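PDB 3MZK: protein transport protein SEC16 from Saccharomyces cerevisiae, which is involved in initiating assembly of the COPII coat that forms transport vesicles at the endoplasmic reticulum, in cargo selection and also in autophagy. Local coordinates for residues B[237-242]-B[285-290]; B[279-284]-B[298-303]; B[217-222]-B[253-258]. All blocks are in the same frame, centred on the assembly; numbering follows the deposited sequence.

Contact 1 of 3, residues B[237-242]-B[285-290]; sequences SFYTNN and GIFLTK
F238, Y239 and F287 form an aromatic cluster between helix 231-240, near its C-terminal end, and the end of helix 275-290, two members of the helical Sec23-binding domain of SEC16. F287 is the middle ring. Its CG stands anti to the backbone N (chi1 163°); F238 meets the F287 ring over one face and Y239 meets it at the edge. The F238 pair is edge to face: the ring centroids are 5.4 Å apart with planes at 63°, and CD1 of F238 sits over the centre of the F287 face. The second pair is also T-shaped but with the roles exchanged, since here F287 supplies the edge and Y239 the face, at a centroid distance of 5.6 Å and an interplanar angle of 66°. F287 CD1 lies 3.8 Å from Y239 CE2. The Y239 and F287 side chains slide past each other in opposite directions, and the phenol end of Y239 comes up beside the F287 backbone. Beyond the cluster, helix 242-250 packs on F238 through T244 and A248 and on F287 through S245 and S249. The exposed flank holds K290, salt-bridged through NZ to D318. The Y239 hydroxyl finishes 3.2 Å from F287 CA and 3.4 Å from I286 CG2.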
ATOM      1  N   SER B 237      -8.965 -24.340   9.847  1.00 83.17           N
ATOM      2  CA  SER B 237      -8.465 -25.672  10.162  1.00 91.34           C
ATOM      3  C   SER B 237      -9.186 -26.274  11.366  1.00102.02           C
ATOM      4  O   SER B 237      -9.432 -27.480  11.415  1.00109.08           O
ATOM      5  CB  SER B 237      -6.960 -25.630  10.425  1.00 79.13           C
ATOM      6  OG  SER B 237      -6.682 -25.054  11.689  1.00 79.88           O
ATOM      7  N   PHE B 238      -9.515 -25.427  12.338  1.00 99.48           N
ATOM      8  CA  PHE B 238     -10.220 -25.868  13.534  1.00102.67           C
ATOM      9  C   PHE B 238     -11.477 -26.662  13.184  1.00111.30           C
ATOM     10  O   PHE B 238     -11.688 -27.760  13.697  1.00122.30           O
ATOM     11  CB  PHE B 238     -10.605 -24.671  14.405  1.00101.66           C
ATOM     12  CG  PHE B 238      -9.433 -23.883  14.920  1.00 87.07           C
ATOM     13  CD1 PHE B 238      -9.610 -22.599  15.410  1.00 77.17           C
ATOM     14  CD2 PHE B 238      -8.160 -24.424  14.927  1.00 92.75           C
ATOM     15  CE1 PHE B 238      -8.538 -21.865  15.894  1.00 75.42           C
ATOM     16  CE2 PHE B 238      -7.081 -23.695  15.410  1.00 85.46           C
ATOM     17  CZ  PHE B 238      -7.272 -22.413  15.893  1.00 71.71           C
ATOM     18  N   TYR B 239     -12.304 -26.100  12.308  1.00100.09           N
ATOM     19  CA  TYR B 239     -13.583 -26.708  11.946  1.00103.01           C
ATOM     20  C   TYR B 239     -13.467 -28.194  11.621  1.00112.42           C
ATOM     21  O   TYR B 239     -14.372 -28.973  11.921  1.00115.57           O
ATOM     22  CB  TYR B 239     -14.220 -25.976  10.760  1.00 98.69           C
ATOM     23  CG  TYR B 239     -14.641 -24.555  11.055  1.00 90.43           C
ATOM     24  CD1 TYR B 239     -14.017 -23.482  10.433  1.00 91.23           C
ATOM     25  CD2 TYR B 239     -15.662 -24.284  11.956  1.00 72.14           C
ATOM     26  CE1 TYR B 239     -14.400 -22.181  10.698  1.00 93.01           C
ATOM     27  CE2 TYR B 239     -16.051 -22.987  12.227  1.00 71.29           C
ATOM     28  CZ  TYR B 239     -15.418 -21.939  11.596  1.00 85.40           C
ATOM     29  OH  TYR B 239     -15.802 -20.644  11.865  1.00 84.64           O
ATOM     30  N   THR B 240     -12.351 -28.581  11.009  1.00114.13           N
ATOM     31  CA  THR B 240     -12.163 -29.959  10.559  1.00123.86           C
ATOM     32  C   THR B 240     -11.570 -30.872  11.632  1.00124.36           C
ATOM     33  O   THR B 240     -11.779 -32.086  11.602  1.00130.06           O
ATOM     34  CB  THR B 240     -11.275 -30.027   9.302  1.00125.04           C
ATOM     35  OG1 THR B 240      -9.965 -29.536   9.613  1.00123.80           O
ATOM     36  CG2 THR B 240     -11.878 -29.199   8.174  1.00121.01           C
ATOM     37  N   ASN B 241     -10.831 -30.296  12.575  1.00116.65           N
ATOM     38  CA  ASN B 241     -10.214 -31.086  13.640  1.00118.49           C
ATOM     39  C   ASN B 241     -10.852 -30.853  15.015  1.00118.14           C
ATOM     40  O   ASN B 241     -10.638 -29.819  15.647  1.00118.32           O
ATOM     41  CB  ASN B 241      -8.707 -30.827  13.700  1.00121.60           C
ATOM     42  CG  ASN B 241      -7.971 -31.860  14.530  1.00124.67           C
ATOM     43  OD1 ASN B 241      -8.530 -32.439  15.464  1.00127.05           O
ATOM     44  ND2 ASN B 241      -6.708 -32.100  14.193  1.00123.71           N
ATOM     45  N   ASN B 242     -11.628 -31.832  15.470  1.00117.57           N
ATOM     46  CA  ASN B 242     -12.337 -31.759  16.746  1.00113.57           C
ATOM     47  C   ASN B 242     -11.390 -31.673  17.938  1.00105.60           C
ATOM     48  O   ASN B 242     -11.751 -31.148  18.990  1.00108.42           O
ATOM     49  CB  ASN B 242     -13.273 -32.966  16.898  1.00126.23           C
ATOM     50  CG  ASN B 242     -14.007 -32.986  18.221  1.00134.99           C
ATOM     51  OD1 ASN B 242     -14.418 -31.947  18.736  1.00132.35           O
ATOM     52  ND2 ASN B 242     -14.181 -34.180  18.780  1.00140.90           N
ATOM     53  N   GLY B 285     -13.848 -14.927  15.884  1.00 54.01           N
ATOM     54  CA  GLY B 285     -15.119 -14.577  16.493  1.00 57.91           C
ATOM     55  C   GLY B 285     -16.292 -15.300  15.849  1.00 58.53           C
ATOM     56  O   GLY B 285     -17.361 -15.414  16.444  1.00 58.33           O
ATOM     57  N   ILE B 286     -16.089 -15.779  14.625  1.00 58.16           N
ATOM     58  CA  ILE B 286     -17.089 -16.568  13.923  1.00 59.70           C
ATOM     59  C   ILE B 286     -17.045 -18.000  14.427  1.00 63.32           C
ATOM     60  O   ILE B 286     -18.061 -18.565  14.820  1.00 71.27           O
ATOM     61  CB  ILE B 286     -16.841 -16.565  12.405  1.00 59.91           C
ATOM     62  CG1 ILE B 286     -17.330 -15.254  11.792  1.00 49.65           C
ATOM     63  CG2 ILE B 286     -17.531 -17.745  11.747  1.00 51.22           C
ATOM     64  CD1 ILE B 286     -16.839 -15.027  10.390  1.00 46.93           C
ATOM     65  N   PHE B 287     -15.853 -18.579  14.421  1.00 65.58           N
ATOM     66  CA  PHE B 287     -15.653 -19.924  14.936  1.00 59.79           C
ATOM     67  C   PHE B 287     -16.312 -20.097  16.299  1.00 65.06           C
ATOM     68  O   PHE B 287     -17.023 -21.072  16.534  1.00 84.88           O
ATOM     69  CB  PHE B 287     -14.158 -20.229  15.032  1.00 50.54           C
ATOM     70  CG  PHE B 287     -13.832 -21.404  15.901  1.00 56.65           C
ATOM     71  CD1 PHE B 287     -13.937 -22.694  15.411  1.00 58.51           C
ATOM     72  CD2 PHE B 287     -13.410 -21.220  17.207  1.00 59.09           C
ATOM     73  CE1 PHE B 287     -13.633 -23.776  16.211  1.00 61.57           C
ATOM     74  CE2 PHE B 287     -13.106 -22.298  18.011  1.00 61.65           C
ATOM     75  CZ  PHE B 287     -13.217 -23.578  17.512  1.00 65.05           C
ATOM     76  N   LEU B 288     -16.072 -19.144  17.193  1.00 56.40           N
ATOM     77  CA  LEU B 288     -16.588 -19.217  18.556  1.00 59.97           C
ATOM     78  C   LEU B 288     -18.109 -19.219  18.584  1.00 66.79           C
ATOM     79  O   LEU B 288     -18.722 -19.912  19.396  1.00 63.09           O
ATOM     80  CB  LEU B 288     -16.049 -18.059  19.402  1.00 54.09           C
ATOM     81  CG  LEU B 288     -14.552 -18.151  19.697  1.00 63.72           C
ATOM     82  CD1 LEU B 288     -14.040 -16.879  20.370  1.00 63.82           C
ATOM     83  CD2 LEU B 288     -14.263 -19.383  20.542  1.00 59.26           C
ATOM     84  N   THR B 289     -18.711 -18.434  17.698  1.00 61.14           N
ATOM     85  CA  THR B 289     -20.160 -18.393  17.567  1.00 59.00           C
ATOM     86  C   THR B 289     -20.706 -19.781  17.259  1.00 64.34           C
ATOM     87  O   THR B 289     -21.579 -20.285  17.964  1.00 60.53           O
ATOM     88  CB  THR B 289     -20.590 -17.418  16.468  1.00 46.54           C
ATOM     89  OG1 THR B 289     -20.213 -16.087  16.841  1.00 53.80           O
ATOM     90  CG2 THR B 289     -22.084 -17.471  16.281  1.00 32.52           C
ATOM     91  N   LYS B 290     -20.179 -20.400  16.212  1.00 64.20           N
ATOM     92  CA  LYS B 290     -20.562 -21.760  15.865  1.00 67.34           C
ATOM     93  C   LYS B 290     -20.442 -22.695  17.064  1.00 64.56           C
ATOM     94  O   LYS B 290     -21.355 -23.458  17.356  1.00 77.53           O
ATOM     95  CB  LYS B 290     -19.707 -22.285  14.709  1.00 75.84           C
ATOM     96  CG  LYS B 290     -19.834 -21.481  13.431  1.00 78.06           C
ATOM     97  CD  LYS B 290     -21.276 -21.414  12.980  1.00 87.10           C
ATOM     98  CE  LYS B 290     -21.423 -20.624  11.695  1.00 91.08           C
ATOM     99  NZ  LYS B 290     -22.825 -20.688  11.190  1.00 90.85           N
TER

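Contact 2 of 3, residues B[279-284]-B[298-303]; sequences EFLIEF and STLFII
An antiparallel helix pair, formed where the chain turns back between helix 275-290 and helix 294-303, brings L281 and F284 against L300 and I303. The axes of the two segments run at 155° and approach to 8.6 Å. Close spacing at the L281-L300 level lets a side chain pack on the opposing backbone: L300 CB is 3.6 Å from the carbonyl O of L281. Further out, L300 CD1 reaches the F284 ring at CD1, 3.5 Å away, and also lies near CG and CB of that residue. This is a helical hairpin within the Sec23-binding domain, and its side-chain contacts are apolar, five of the six touching residues being buried. In L281, chi1 (-73°) sets CG beside the backbone N. The CD1 branch of L281 touches I303 CG2 at 3.8 Å, the two side chains crossing at about a right angle. Although the CB of F301 points away from helix 275-290, the ring swings back, so that CE1 comes within 4.0 Å of I282 O, which lies at the ring edge near its plane. The F301 ring also meets that of F321, while W252 and V256 of helix 252-261 pack on L300, and I102 and L105 of helix 101-111 touch T299 and I303, respectively.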
ATOM      1  N   GLU B 279      -8.533  -9.472  10.637  1.00 61.19           N
ATOM      2  CA  GLU B 279      -9.048 -10.711  10.055  1.00 49.90           C
ATOM      3  C   GLU B 279      -9.143 -11.797  11.118  1.00 61.53           C
ATOM      4  O   GLU B 279     -10.160 -12.476  11.240  1.00 67.97           O
ATOM      5  CB  GLU B 279      -8.163 -11.219   8.921  1.00 52.61           C
ATOM      6  CG  GLU B 279      -7.938 -10.256   7.772  1.00 94.68           C
ATOM      7  CD  GLU B 279      -6.980 -10.823   6.734  1.00117.61           C
ATOM      8  OE1 GLU B 279      -7.090 -12.031   6.431  1.00123.98           O
ATOM      9  OE2 GLU B 279      -6.110 -10.073   6.237  1.00120.69           O
ATOM     10  N   PHE B 280      -8.070 -11.957  11.884  1.00 60.00           N
ATOM     11  CA  PHE B 280      -8.019 -12.982  12.919  1.00 57.85           C
ATOM     12  C   PHE B 280      -9.146 -12.851  13.940  1.00 60.50           C
ATOM     13  O   PHE B 280      -9.728 -13.846  14.366  1.00 59.84           O
ATOM     14  CB  PHE B 280      -6.672 -12.959  13.641  1.00 52.04           C
ATOM     15  CG  PHE B 280      -6.696 -13.653  14.963  1.00 57.90           C
ATOM     16  CD1 PHE B 280      -6.701 -15.031  15.034  1.00 63.47           C
ATOM     17  CD2 PHE B 280      -6.739 -12.929  16.137  1.00 65.42           C
ATOM     18  CE1 PHE B 280      -6.736 -15.674  16.254  1.00 57.29           C
ATOM     19  CE2 PHE B 280      -6.777 -13.567  17.357  1.00 53.15           C
ATOM     20  CZ  PHE B 280      -6.776 -14.940  17.413  1.00 42.80           C
ATOM     21  N   LEU B 281      -9.444 -11.622  14.343  1.00 54.42           N
ATOM     22  CA  LEU B 281     -10.460 -11.396  15.360  1.00 45.53           C
ATOM     23  C   LEU B 281     -11.848 -11.774  14.854  1.00 56.09           C
ATOM     24  O   LEU B 281     -12.624 -12.426  15.554  1.00 61.30           O
ATOM     25  CB  LEU B 281     -10.437  -9.944  15.838  1.00 46.54           C
ATOM     26  CG  LEU B 281      -9.249  -9.563  16.725  1.00 46.03           C
ATOM     27  CD1 LEU B 281      -9.318  -8.106  17.136  1.00 49.60           C
ATOM     28  CD2 LEU B 281      -9.214 -10.453  17.941  1.00 38.97           C
ATOM     29  N   ILE B 282     -12.158 -11.372  13.630  1.00 51.56           N
ATOM     30  CA  ILE B 282     -13.446 -11.692  13.044  1.00 46.70           C
ATOM     31  C   ILE B 282     -13.558 -13.181  12.707  1.00 59.00           C
ATOM     32  O   ILE B 282     -14.516 -13.839  13.105  1.00 53.78           O
ATOM     33  CB  ILE B 282     -13.710 -10.829  11.818  1.00 50.78           C
ATOM     34  CG1 ILE B 282     -13.657  -9.354  12.220  1.00 48.89           C
ATOM     35  CG2 ILE B 282     -15.050 -11.180  11.204  1.00 62.25           C
ATOM     36  CD1 ILE B 282     -13.796  -8.399  11.061  1.00 43.52           C
ATOM     37  N   GLU B 283     -12.576 -13.717  11.992  1.00 63.29           N
ATOM     38  CA  GLU B 283     -12.562 -15.145  11.676  1.00 63.89           C
ATOM     39  C   GLU B 283     -12.717 -16.018  12.918  1.00 67.69           C
ATOM     40  O   GLU B 283     -13.448 -17.007  12.909  1.00 72.43           O
ATOM     41  CB  GLU B 283     -11.274 -15.514  10.946  1.00 64.70           C
ATOM     42  CG  GLU B 283     -11.267 -15.092   9.497  1.00 77.09           C
ATOM     43  CD  GLU B 283     -12.355 -15.778   8.709  1.00 89.23           C
ATOM     44  OE1 GLU B 283     -12.471 -17.017   8.822  1.00 94.35           O
ATOM     45  OE2 GLU B 283     -13.104 -15.084   7.990  1.00103.76           O
ATOM     46  N   PHE B 284     -12.021 -15.642  13.984  1.00 53.67           N
ATOM     47  CA  PHE B 284     -12.033 -16.406  15.223  1.00 57.63           C
ATOM     48  C   PHE B 284     -13.321 -16.142  16.008  1.00 57.58           C
ATOM     49  O   PHE B 284     -13.823 -17.020  16.714  1.00 55.38           O
ATOM     50  CB  PHE B 284     -10.807 -16.052  16.071  1.00 56.62           C
ATOM     51  CG  PHE B 284     -10.551 -17.009  17.198  1.00 59.85           C
ATOM     52  CD1 PHE B 284      -9.851 -16.604  18.319  1.00 66.18           C
ATOM     53  CD2 PHE B 284     -10.995 -18.316  17.130  1.00 61.03           C
ATOM     54  CE1 PHE B 284      -9.609 -17.483  19.359  1.00 67.26           C
ATOM     55  CE2 PHE B 284     -10.759 -19.195  18.164  1.00 60.08           C
ATOM     56  CZ  PHE B 284     -10.063 -18.779  19.279  1.00 65.08           C
ATOM     57  N   SER B 298     -18.394 -12.147  20.937  1.00 49.45           N
ATOM     58  CA  SER B 298     -18.675 -10.724  21.112  1.00 43.09           C
ATOM     59  C   SER B 298     -17.475  -9.967  21.657  1.00 45.03           C
ATOM     60  O   SER B 298     -17.249  -8.814  21.299  1.00 54.44           O
ATOM     61  CB  SER B 298     -19.879 -10.515  22.036  1.00 50.98           C
ATOM     62  OG  SER B 298     -21.076 -10.895  21.392  1.00 52.88           O
ATOM     63  N   THR B 299     -16.714 -10.614  22.532  1.00 54.05           N
ATOM     64  CA  THR B 299     -15.482 -10.021  23.044  1.00 50.51           C
ATOM     65  C   THR B 299     -14.550  -9.676  21.876  1.00 53.89           C
ATOM     66  O   THR B 299     -14.088  -8.539  21.756  1.00 51.18           O
ATOM     67  CB  THR B 299     -14.775 -10.958  24.052  1.00 52.63           C
ATOM     68  OG1 THR B 299     -15.683 -11.305  25.103  1.00 64.97           O
ATOM     69  CG2 THR B 299     -13.563 -10.288  24.659  1.00 46.63           C
ATOM     70  N   LEU B 300     -14.299 -10.647  21.001  1.00 49.68           N
ATOM     71  CA  LEU B 300     -13.434 -10.414  19.844  1.00 49.83           C
ATOM     72  C   LEU B 300     -13.960  -9.303  18.941  1.00 43.21           C
ATOM     73  O   LEU B 300     -13.188  -8.466  18.479  1.00 55.05           O
ATOM     74  CB  LEU B 300     -13.207 -11.698  19.037  1.00 45.34           C
ATOM     75  CG  LEU B 300     -12.774 -12.927  19.844  1.00 59.03           C
ATOM     76  CD1 LEU B 300     -12.145 -13.973  18.939  1.00 58.71           C
ATOM     77  CD2 LEU B 300     -11.814 -12.533  20.955  1.00 41.01           C
ATOM     78  N   PHE B 301     -15.269  -9.292  18.698  1.00 49.13           N
ATOM     79  CA  PHE B 301     -15.888  -8.281  17.838  1.00 53.72           C
ATOM     80  C   PHE B 301     -15.736  -6.881  18.423  1.00 53.43           C
ATOM     81  O   PHE B 301     -15.495  -5.915  17.693  1.00 52.74           O
ATOM     82  CB  PHE B 301     -17.374  -8.590  17.605  1.00 52.47           C
ATOM     83  CG  PHE B 301     -17.618  -9.839  16.808  1.00 53.84           C
ATOM     84  CD1 PHE B 301     -16.679 -10.293  15.895  1.00 50.92           C
ATOM     85  CD2 PHE B 301     -18.787 -10.567  16.980  1.00 48.24           C
ATOM     86  CE1 PHE B 301     -16.905 -11.451  15.156  1.00 58.44           C
ATOM     87  CE2 PHE B 301     -19.020 -11.728  16.245  1.00 47.89           C
ATOM     88  CZ  PHE B 301     -18.078 -12.169  15.331  1.00 51.84           C
ATOM     89  N   ILE B 302     -15.887  -6.784  19.741  1.00 37.49           N
ATOM     90  CA  ILE B 302     -15.690  -5.526  20.454  1.00 48.38           C
ATOM     91  C   ILE B 302     -14.260  -5.006  20.286  1.00 56.39           C
ATOM     92  O   ILE B 302     -14.042  -3.846  19.918  1.00 48.12           O
ATOM     93  CB  ILE B 302     -15.994  -5.691  21.950  1.00 58.42           C
ATOM     94  CG1 ILE B 302     -17.491  -5.925  22.157  1.00 55.18           C
ATOM     95  CG2 ILE B 302     -15.539  -4.470  22.726  1.00 51.47           C
ATOM     96  CD1 ILE B 302     -17.848  -6.486  23.523  1.00 48.26           C
ATOM     97  N   ILE B 303     -13.286  -5.869  20.555  1.00 55.37           N
ATOM     98  CA  ILE B 303     -11.886  -5.503  20.381  1.00 47.59           C
ATOM     99  C   ILE B 303     -11.627  -5.069  18.945  1.00 52.78           C
ATOM    100  O   ILE B 303     -10.877  -4.128  18.699  1.00 50.32           O
ATOM    101  CB  ILE B 303     -10.950  -6.668  20.726  1.00 38.87           C
ATOM    102  CG1 ILE B 303     -11.138  -7.092  22.180  1.00 39.55           C
ATOM    103  CG2 ILE B 303      -9.506  -6.279  20.482  1.00 45.31           C
ATOM    104  CD1 ILE B 303     -10.395  -8.356  22.537  1.00 38.15           C
TER

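Contact 3 of 3, residues B[217-222]-B[253-258]; sequences AHFLLL and KSIVAA
Segments 217-222 and 253-258 run roughly in the same direction, their axes inclined at 34° and 10.9 Å apart at closest, with F219 and I255 the nearest CA pair at 7.2 Å. Large side chains bridge that spacing. F219 does most of this: its CG is anti to the backbone N (chi1 -152°), and the far end of the ring reaches the opposing helix. CE2 lies 3.4 Å from A258 CB, and CZ is 3.5 Å from the carbonyl O of S254; both partners sit at the ring edge, near its plane. I255 takes a different side, with CG1 over one face of the ring. The ring therefore fits against a surface made by S254, I255 and A258, about one turn of helix. These helices, 214-226 and 252-261, belong to the all-helical Sec23-binding domain, consistent with the ACE1-type helical fold of the Sec16 family, and are separated in sequence by the two helices 231-240 and 242-250. Beside F219, L222 meets I255 methyl to methyl, CD2 to CG2 at 3.4 Å, the two side chains crossing at about a right angle. An alanine in place of F219 would probably leave A258 CB without its ring contact and I255 CG1 without the ring face beside it, opening a gap between the helices. W247 of helix 242-250 packs on both F219 and I255, and F280 of helix 275-290 on both L222 and I255. F219 also touches Q162 of the second subunit, another copy of this protein, and the S254 hydroxyl is hydrogen-bonded to N251 O.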
ATOM      1  N   ALA B 217       2.463 -26.791  19.371  1.00 69.35           N
ATOM      2  CA  ALA B 217       2.463 -26.557  17.936  1.00 62.24           C
ATOM      3  C   ALA B 217       1.261 -25.727  17.499  1.00 64.23           C
ATOM      4  O   ALA B 217       1.396 -24.797  16.708  1.00 71.27           O
ATOM      5  CB  ALA B 217       2.490 -27.879  17.191  1.00 67.63           C
ATOM      6  N   HIS B 218       0.084 -26.066  18.013  1.00 53.18           N
ATOM      7  CA  HIS B 218      -1.123 -25.339  17.651  1.00 66.18           C
ATOM      8  C   HIS B 218      -0.949 -23.853  17.908  1.00 68.52           C
ATOM      9  O   HIS B 218      -1.246 -23.021  17.051  1.00 68.95           O
ATOM     10  CB  HIS B 218      -2.324 -25.854  18.441  1.00 82.00           C
ATOM     11  CG  HIS B 218      -2.665 -27.282  18.160  1.00 97.12           C
ATOM     12  ND1 HIS B 218      -2.126 -28.329  18.875  1.00113.46           N
ATOM     13  CD2 HIS B 218      -3.487 -27.838  17.239  1.00 97.60           C
ATOM     14  CE1 HIS B 218      -2.603 -29.469  18.408  1.00118.06           C
ATOM     15  NE2 HIS B 218      -3.431 -29.198  17.415  1.00109.00           N
ATOM     16  N   PHE B 219      -0.465 -23.525  19.099  1.00 70.47           N
ATOM     17  CA  PHE B 219      -0.358 -22.135  19.515  1.00 64.79           C
ATOM     18  C   PHE B 219       0.641 -21.388  18.634  1.00 60.77           C
ATOM     19  O   PHE B 219       0.312 -20.353  18.057  1.00 54.94           O
ATOM     20  CB  PHE B 219       0.027 -22.050  20.993  1.00 54.85           C
ATOM     21  CG  PHE B 219      -0.461 -20.803  21.681  1.00 67.14           C
ATOM     22  CD1 PHE B 219      -0.815 -20.828  23.022  1.00 60.46           C
ATOM     23  CD2 PHE B 219      -0.559 -19.604  20.994  1.00 69.96           C
ATOM     24  CE1 PHE B 219      -1.258 -19.686  23.660  1.00 55.31           C
ATOM     25  CE2 PHE B 219      -1.003 -18.456  21.630  1.00 67.20           C
ATOM     26  CZ  PHE B 219      -1.353 -18.501  22.966  1.00 58.38           C
ATOM     27  N   LEU B 220       1.854 -21.923  18.520  1.00 64.85           N
ATOM     28  CA  LEU B 220       2.887 -21.307  17.690  1.00 73.97           C
ATOM     29  C   LEU B 220       2.419 -21.145  16.248  1.00 78.51           C
ATOM     30  O   LEU B 220       2.610 -20.090  15.635  1.00 79.53           O
ATOM     31  CB  LEU B 220       4.176 -22.132  17.721  1.00 76.86           C
ATOM     32  CG  LEU B 220       5.032 -22.049  18.983  1.00 77.49           C
ATOM     33  CD1 LEU B 220       6.235 -22.966  18.860  1.00 69.77           C
ATOM     34  CD2 LEU B 220       5.468 -20.615  19.235  1.00 77.89           C
ATOM     35  N   LEU B 221       1.812 -22.199  15.714  1.00 65.63           N
ATOM     36  CA  LEU B 221       1.323 -22.186  14.345  1.00 55.64           C
ATOM     37  C   LEU B 221       0.385 -21.014  14.124  1.00 64.25           C
ATOM     38  O   LEU B 221       0.521 -20.280  13.147  1.00 71.07           O
ATOM     39  CB  LEU B 221       0.610 -23.495  14.021  1.00 58.08           C
ATOM     40  CG  LEU B 221      -0.039 -23.574  12.640  1.00 62.49           C
ATOM     41  CD1 LEU B 221       0.963 -23.246  11.548  1.00 67.86           C
ATOM     42  CD2 LEU B 221      -0.633 -24.950  12.426  1.00 65.44           C
ATOM     43  N   LEU B 222      -0.560 -20.831  15.040  1.00 54.82           N
ATOM     44  CA  LEU B 222      -1.552 -19.775  14.895  1.00 60.82           C
ATOM     45  C   LEU B 222      -0.940 -18.378  14.931  1.00 66.73           C
ATOM     46  O   LEU B 222      -1.260 -17.535  14.093  1.00 75.98           O
ATOM     47  CB  LEU B 222      -2.636 -19.896  15.965  1.00 63.85           C
ATOM     48  CG  LEU B 222      -3.702 -18.808  15.841  1.00 63.79           C
ATOM     49  CD1 LEU B 222      -5.067 -19.422  15.644  1.00 69.23           C
ATOM     50  CD2 LEU B 222      -3.684 -17.890  17.053  1.00 65.67           C
ATOM     51  N   LYS B 253      -9.036 -17.223  25.291  1.00 68.81           N
ATOM     52  CA  LYS B 253      -8.585 -16.040  26.012  1.00 63.09           C
ATOM     53  C   LYS B 253      -7.078 -15.794  25.883  1.00 61.49           C
ATOM     54  O   LYS B 253      -6.654 -14.681  25.580  1.00 52.22           O
ATOM     55  CB  LYS B 253      -8.997 -16.120  27.479  1.00 52.01           C
ATOM     56  CG  LYS B 253     -10.367 -15.556  27.749  1.00 50.57           C
ATOM     57  CD  LYS B 253     -10.673 -15.579  29.230  1.00 60.18           C
ATOM     58  CE  LYS B 253     -12.062 -15.061  29.530  1.00 57.13           C
ATOM     59  NZ  LYS B 253     -12.356 -15.198  30.976  1.00 57.53           N
ATOM     60  N   SER B 254      -6.280 -16.833  26.116  1.00 62.33           N
ATOM     61  CA  SER B 254      -4.827 -16.714  26.040  1.00 64.91           C
ATOM     62  C   SER B 254      -4.347 -16.596  24.599  1.00 65.67           C
ATOM     63  O   SER B 254      -3.310 -15.997  24.331  1.00 64.93           O
ATOM     64  CB  SER B 254      -4.151 -17.900  26.731  1.00 78.55           C
ATOM     65  OG  SER B 254      -4.617 -19.130  26.204  1.00 90.50           O
ATOM     66  N   ILE B 255      -5.108 -17.175  23.675  1.00 66.96           N
ATOM     67  CA  ILE B 255      -4.777 -17.108  22.256  1.00 61.65           C
ATOM     68  C   ILE B 255      -4.860 -15.674  21.740  1.00 57.74           C
ATOM     69  O   ILE B 255      -3.898 -15.136  21.206  1.00 50.92           O
ATOM     70  CB  ILE B 255      -5.712 -17.994  21.418  1.00 54.86           C
ATOM     71  CG1 ILE B 255      -5.549 -19.462  21.811  1.00 48.78           C
ATOM     72  CG2 ILE B 255      -5.437 -17.802  19.942  1.00 44.91           C
ATOM     73  CD1 ILE B 255      -6.422 -20.407  21.013  1.00 54.52           C
ATOM     74  N   VAL B 256      -6.021 -15.057  21.906  1.00 53.35           N
ATOM     75  CA  VAL B 256      -6.202 -13.674  21.501  1.00 51.22           C
ATOM     76  C   VAL B 256      -5.193 -12.775  22.213  1.00 52.04           C
ATOM     77  O   VAL B 256      -4.623 -11.871  21.609  1.00 52.55           O
ATOM     78  CB  VAL B 256      -7.648 -13.195  21.776  1.00 46.36           C
ATOM     79  CG1 VAL B 256      -7.813 -11.727  21.407  1.00 39.47           C
ATOM     80  CG2 VAL B 256      -8.624 -14.044  20.994  1.00 56.55           C
ATOM     81  N   ALA B 257      -4.965 -13.040  23.497  1.00 59.75           N
ATOM     82  CA  ALA B 257      -4.031 -12.246  24.293  1.00 56.74           C
ATOM     83  C   ALA B 257      -2.617 -12.306  23.723  1.00 52.83           C
ATOM     84  O   ALA B 257      -1.902 -11.307  23.720  1.00 60.02           O
ATOM     85  CB  ALA B 257      -4.043 -12.700  25.750  1.00 40.11           C
ATOM     86  N   ALA B 258      -2.228 -13.479  23.238  1.00 44.86           N
ATOM     87  CA  ALA B 258      -0.920 -13.655  22.621  1.00 50.97           C
ATOM     88  C   ALA B 258      -0.796 -12.800  21.368  1.00 65.68           C
ATOM     89  O   ALA B 258       0.220 -12.136  21.156  1.00 72.06           O
ATOM     90  CB  ALA B 258      -0.673 -15.116  22.290  1.00 35.76           C
TER

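In the fold
From the N terminus, helix 214-226 opens contact 3, helix 231-240 then opens contact 1, and helix 252-261 closes contact 3 over a loop of 30 residues. Helix 275-290 opens contact 2 with its earlier part and closes contact 1 with its end, before helix 294-303 closes contact 2. Contact 1 thus crosses both others, whereas contacts 3 and 2 follow in series. Their cores join: F238 CZ lies 3.7 Å from L222 CD1, tying contact 1 to contact 3, and L300 CD2 lies 3.5 Å from V256 CG2, tying contact 2 to contact 3. Contacts 1 and 2 share helix 275-290, and G285 N lies 3.6 Å from L300 CD1 of helix 294-303.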